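Local coordinates for LPXTG family cell surface protein Fms2 (Enterococcus faecium DO, PDB 5FCE) that is a cell-wall-anchored surface protein that probably mediates bacterial adhesion through its ligand-binding region, at residues 12-26 / 70-84. Residues are numbered along the deposited sequence; the frame is centred on the assembly and turned at random.
Sequences RIVYDMTQQVITIPV and EYTIMISAELSIDEI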
# COMPACT_ATOMS: atom_id res chain seq x y z
N ARG A 12 8.00 -2.76 -9.02
CA ARG A 12 7.38 -4.06 -8.80
C ARG A 12 5.92 -3.98 -8.39
O ARG A 12 5.25 -5.00 -8.30
CB ARG A 12 8.18 -4.87 -7.78
CG ARG A 12 9.52 -5.37 -8.33
CD ARG A 12 10.42 -5.79 -7.19
NE ARG A 12 11.23 -6.96 -7.52
CZ ARG A 12 12.04 -7.58 -6.66
NH1 ARG A 12 12.13 -7.15 -5.41
NH2 ARG A 12 12.74 -8.64 -7.05
N ILE A 13 5.42 -2.77 -8.14
CA ILE A 13 3.98 -2.58 -7.92
C ILE A 13 3.27 -2.85 -9.24
O ILE A 13 3.71 -2.37 -10.29
CB ILE A 13 3.66 -1.16 -7.41
CG1 ILE A 13 4.21 -0.98 -5.98
CG2 ILE A 13 2.14 -0.88 -7.46
CD1 ILE A 13 4.15 0.46 -5.46
N VAL A 14 2.17 -3.61 -9.19
CA VAL A 14 1.41 -3.90 -10.41
C VAL A 14 -0.00 -3.33 -10.34
O VAL A 14 -0.71 -3.53 -9.36
CB VAL A 14 1.33 -5.42 -10.68
CG1 VAL A 14 0.47 -5.70 -11.93
CG2 VAL A 14 2.73 -6.01 -10.85
N TYR A 15 -0.41 -2.58 -11.37
CA TYR A 15 -1.81 -2.21 -11.52
C TYR A 15 -2.39 -3.14 -12.58
O TYR A 15 -1.98 -3.08 -13.73
CB TYR A 15 -1.96 -0.75 -11.98
CG TYR A 15 -3.40 -0.27 -12.06
CD1 TYR A 15 -4.20 -0.54 -13.18
CD2 TYR A 15 -3.97 0.47 -11.03
CE1 TYR A 15 -5.52 -0.10 -13.25
CE2 TYR A 15 -5.28 0.92 -11.09
CZ TYR A 15 -6.05 0.64 -12.21
OH TYR A 15 -7.35 1.07 -12.27
N ASP A 16 -3.33 -4.00 -12.17
CA ASP A 16 -4.02 -4.90 -13.10
C ASP A 16 -5.33 -4.23 -13.56
O ASP A 16 -6.25 -4.05 -12.78
CB ASP A 16 -4.27 -6.25 -12.41
CG ASP A 16 -4.86 -7.31 -13.34
OD1 ASP A 16 -5.81 -7.00 -14.09
OD2 ASP A 16 -4.38 -8.47 -13.31
N MSE A 17 -5.38 -3.86 -14.83
CA MSE A 17 -6.51 -3.17 -15.43
C MSE A 17 -7.75 -4.06 -15.54
O MSE A 17 -8.89 -3.60 -15.43
CB MSE A 17 -6.05 -2.72 -16.82
CG MSE A 17 -6.98 -1.94 -17.67
SE MSE A 17 -5.89 -1.68 -19.26
CE MSE A 17 -4.54 -0.53 -18.40
N THR A 18 -7.50 -5.35 -15.73
CA THR A 18 -8.59 -6.32 -15.88
C THR A 18 -9.35 -6.49 -14.57
O THR A 18 -10.59 -6.46 -14.54
CB THR A 18 -8.04 -7.68 -16.32
OG1 THR A 18 -7.31 -7.53 -17.54
CG2 THR A 18 -9.19 -8.66 -16.55
N GLN A 19 -8.62 -6.68 -13.48
CA GLN A 19 -9.27 -6.90 -12.20
C GLN A 19 -9.43 -5.63 -11.38
O GLN A 19 -10.12 -5.63 -10.35
CB GLN A 19 -8.53 -7.97 -11.38
CG GLN A 19 -8.60 -9.38 -11.97
CD GLN A 19 -10.03 -9.85 -12.31
OE1 GLN A 19 -11.02 -9.39 -11.73
NE2 GLN A 19 -10.13 -10.77 -13.26
N GLN A 20 -8.83 -4.54 -11.87
CA GLN A 20 -8.73 -3.30 -11.10
C GLN A 20 -8.19 -3.62 -9.71
O GLN A 20 -8.81 -3.29 -8.70
CB GLN A 20 -10.08 -2.58 -11.01
CG GLN A 20 -10.54 -1.95 -12.31
CD GLN A 20 -11.96 -1.42 -12.23
OE1 GLN A 20 -12.93 -2.16 -12.42
NE2 GLN A 20 -12.09 -0.14 -11.91
N VAL A 21 -7.04 -4.30 -9.68
CA VAL A 21 -6.38 -4.64 -8.43
C VAL A 21 -4.95 -4.11 -8.47
O VAL A 21 -4.26 -4.24 -9.48
CB VAL A 21 -6.39 -6.17 -8.19
CG1 VAL A 21 -5.49 -6.55 -7.02
CG2 VAL A 21 -7.82 -6.65 -7.95
N ILE A 22 -4.52 -3.50 -7.36
CA ILE A 22 -3.14 -3.07 -7.20
C ILE A 22 -2.42 -4.01 -6.25
O ILE A 22 -2.89 -4.25 -5.13
CB ILE A 22 -3.06 -1.63 -6.66
CG1 ILE A 22 -3.75 -0.67 -7.64
CG2 ILE A 22 -1.59 -1.22 -6.44
CD1 ILE A 22 -3.95 0.75 -7.12
N THR A 23 -1.30 -4.54 -6.70
CA THR A 23 -0.49 -5.44 -5.90
C THR A 23 0.80 -4.72 -5.47
O THR A 23 1.54 -4.19 -6.31
CB THR A 23 -0.17 -6.73 -6.69
OG1 THR A 23 -1.40 -7.44 -6.95
CG2 THR A 23 0.75 -7.62 -5.92
N ILE A 24 1.05 -4.70 -4.17
CA ILE A 24 2.19 -3.97 -3.61
C ILE A 24 3.05 -4.87 -2.74
O ILE A 24 2.60 -5.35 -1.70
CB ILE A 24 1.74 -2.79 -2.72
CG1 ILE A 24 0.82 -1.86 -3.51
CG2 ILE A 24 2.93 -2.02 -2.22
CD1 ILE A 24 0.09 -0.84 -2.66
N PRO A 25 4.30 -5.09 -3.17
CA PRO A 25 5.22 -5.89 -2.36
C PRO A 25 5.92 -5.00 -1.35
O PRO A 25 6.67 -4.10 -1.74
CB PRO A 25 6.22 -6.43 -3.40
CG PRO A 25 6.11 -5.50 -4.59
CD PRO A 25 4.92 -4.59 -4.40
N VAL A 26 5.64 -5.22 -0.08
CA VAL A 26 6.29 -4.43 0.96
C VAL A 26 7.36 -5.25 1.67
O VAL A 26 7.23 -6.46 1.82
CB VAL A 26 5.28 -3.85 1.98
CG1 VAL A 26 4.18 -3.06 1.25
CG2 VAL A 26 4.65 -4.96 2.80
N GLU A 70 9.66 -10.02 1.47
CA GLU A 70 8.56 -9.32 0.81
C GLU A 70 7.19 -9.89 1.17
O GLU A 70 7.01 -11.11 1.23
CB GLU A 70 8.73 -9.31 -0.71
CG GLU A 70 9.47 -8.08 -1.22
CD GLU A 70 9.58 -8.05 -2.73
OE1 GLU A 70 9.07 -8.99 -3.38
OE2 GLU A 70 10.16 -7.08 -3.26
N TYR A 71 6.25 -9.00 1.44
CA TYR A 71 4.89 -9.37 1.77
C TYR A 71 4.00 -8.68 0.76
O TYR A 71 4.21 -7.50 0.44
CB TYR A 71 4.54 -8.93 3.20
CG TYR A 71 3.10 -9.22 3.55
CD1 TYR A 71 2.09 -8.28 3.30
CD2 TYR A 71 2.73 -10.44 4.09
CE1 TYR A 71 0.77 -8.55 3.60
CE2 TYR A 71 1.40 -10.73 4.39
CZ TYR A 71 0.43 -9.78 4.14
OH TYR A 71 -0.89 -10.04 4.44
N THR A 72 3.03 -9.40 0.22
CA THR A 72 2.24 -8.86 -0.86
C THR A 72 0.86 -8.39 -0.40
O THR A 72 0.06 -9.17 0.09
CB THR A 72 2.09 -9.87 -1.99
OG1 THR A 72 3.35 -10.03 -2.64
CG2 THR A 72 1.09 -9.37 -2.98
N ILE A 73 0.61 -7.09 -0.55
CA ILE A 73 -0.69 -6.51 -0.26
C ILE A 73 -1.45 -6.35 -1.57
O ILE A 73 -0.90 -5.91 -2.58
CB ILE A 73 -0.54 -5.15 0.44
CG1 ILE A 73 0.20 -5.33 1.77
CG2 ILE A 73 -1.91 -4.52 0.68
CD1 ILE A 73 0.66 -4.03 2.42
N MSE A 74 -2.73 -6.72 -1.55
CA MSE A 74 -3.57 -6.58 -2.72
C MSE A 74 -4.70 -5.64 -2.40
O MSE A 74 -5.43 -5.84 -1.41
CB MSE A 74 -4.12 -7.94 -3.14
CG MSE A 74 -3.04 -8.98 -3.40
SE MSE A 74 -3.86 -10.62 -4.09
CE MSE A 74 -5.69 -9.94 -4.36
N ILE A 75 -4.85 -4.61 -3.22
CA ILE A 75 -5.84 -3.56 -3.00
C ILE A 75 -6.76 -3.33 -4.21
O ILE A 75 -6.29 -3.19 -5.34
CB ILE A 75 -5.14 -2.24 -2.59
CG1 ILE A 75 -4.64 -2.33 -1.14
CG2 ILE A 75 -6.09 -1.07 -2.71
CD1 ILE A 75 -3.76 -1.15 -0.69
N SER A 76 -8.07 -3.31 -3.98
CA SER A 76 -9.00 -3.01 -5.08
C SER A 76 -8.86 -1.54 -5.47
O SER A 76 -8.94 -0.67 -4.62
CB SER A 76 -10.42 -3.34 -4.63
OG SER A 76 -11.37 -3.07 -5.64
N ALA A 77 -8.65 -1.25 -6.76
CA ALA A 77 -8.43 0.13 -7.22
C ALA A 77 -9.73 0.93 -7.37
O ALA A 77 -10.60 0.56 -8.15
CB ALA A 77 -7.68 0.12 -8.56
N GLU A 78 -9.82 2.06 -6.67
CA GLU A 78 -11.02 2.90 -6.74
C GLU A 78 -10.82 4.12 -7.65
O GLU A 78 -11.75 4.92 -7.84
CB GLU A 78 -11.45 3.32 -5.33
CG GLU A 78 -11.55 2.13 -4.36
CD GLU A 78 -11.92 2.51 -2.93
OE1 GLU A 78 -12.12 3.72 -2.65
OE2 GLU A 78 -12.02 1.59 -2.08
N LEU A 79 -9.61 4.26 -8.18
CA LEU A 79 -9.26 5.28 -9.17
C LEU A 79 -8.52 4.59 -10.30
O LEU A 79 -7.76 3.64 -10.07
CB LEU A 79 -8.35 6.37 -8.59
CG LEU A 79 -8.91 7.50 -7.73
CD1 LEU A 79 -7.80 8.48 -7.33
CD2 LEU A 79 -10.01 8.24 -8.47
N SER A 80 -8.74 5.06 -11.53
CA SER A 80 -8.10 4.46 -12.70
C SER A 80 -6.62 4.74 -12.65
O SER A 80 -6.18 5.64 -11.95
CB SER A 80 -8.66 5.08 -13.97
OG SER A 80 -8.22 6.42 -14.07
N ILE A 81 -5.83 3.99 -13.42
CA ILE A 81 -4.38 4.20 -13.37
C ILE A 81 -4.01 5.58 -13.94
O ILE A 81 -3.11 6.23 -13.43
CB ILE A 81 -3.60 3.04 -14.03
CG1 ILE A 81 -2.08 3.25 -13.87
CG2 ILE A 81 -3.99 2.89 -15.51
CD1 ILE A 81 -1.61 3.21 -12.40
N ASP A 82 -4.73 6.04 -14.97
CA ASP A 82 -4.47 7.39 -15.49
C ASP A 82 -4.64 8.45 -14.41
O ASP A 82 -3.80 9.35 -14.26
CB ASP A 82 -5.37 7.71 -16.69
CG ASP A 82 -4.95 7.00 -17.96
OD1 ASP A 82 -3.84 6.40 -17.95
OD2 ASP A 82 -5.71 7.05 -18.95
N GLU A 83 -5.71 8.34 -13.64
CA GLU A 83 -5.98 9.30 -12.57
C GLU A 83 -4.95 9.20 -11.45
O GLU A 83 -4.55 10.21 -10.86
CB GLU A 83 -7.39 9.11 -12.02
CG GLU A 83 -8.46 9.53 -13.02
CD GLU A 83 -8.57 11.04 -13.14
OE1 GLU A 83 -8.20 11.73 -12.17
OE2 GLU A 83 -9.04 11.53 -14.18
N ILE A 84 -4.51 7.98 -11.16
CA ILE A 84 -3.51 7.77 -10.10
C ILE A 84 -2.19 8.43 -10.53
O ILE A 84 -1.52 9.06 -9.72
CB ILE A 84 -3.26 6.28 -9.81
CG1 ILE A 84 -4.50 5.62 -9.20
CG2 ILE A 84 -2.08 6.10 -8.83
CD1 ILE A 84 -4.38 4.11 -9.14
O HOH W 1 -10.06 1.58 -11.21
O HOH W 2 -11.27 -4.61 -7.82
O HOH W 3 9.39 -4.27 -2.75
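I22, I24 and V26 form antiparallel hydrogen-bonded pairs with I75, I73 and Y71; strands 21-26 and 71-76 approach to 4.5 Å between axes, their directions 159° apart, and the paired N-H···O bonds make them neighbours in one sheet. Each pair carries both of its bonds; a seventh, A77 N to Q20 O at 2.8 Å, is nearly straight at hydrogen although its donor stands above the carbonyl plane. I81 CB lies 3.6 Å from the centroid of the Y15 ring, almost on the ring normal, a CH-pi contact over the face. With CG anti to the backbone N (chi1 -176°), Y15 sends its ring past I81, while CE2 meets A77 CB at 3.6 Å. I84 CD1 comes tip to tip with I22 CD1 at 3.9 Å and also touches the ring. Water 1 links Y15 OH and Q20 NE2 to A77 O, the last bond being long. On the sheet face bearing V21, P25 and M74, opposite I22 and I24, T23 CG2 and T72 CG2 are tight at 3.4 Å. Beside the V26-Y71 end, R12 NH1 and E70 OE2 make a 2.9 Å salt bridge, guanidinium and carboxylate planes 70° apart, and water 3 donates to both E70 OE2 and P25 O. In the second shell, D16 OD1 accepts from Q19 N in an Asx motif, beside a G1 bulge where Q20 and V21 face D16; S80 OG caps helix 81-85 by accepting from E83 N. In this flattened-barrel ligand-binding domain, I22 and I24 rest on L41 of strand 36-42, I73 and I75 on V58 of strand 54-60, and I81 on V113 of strand 112-114.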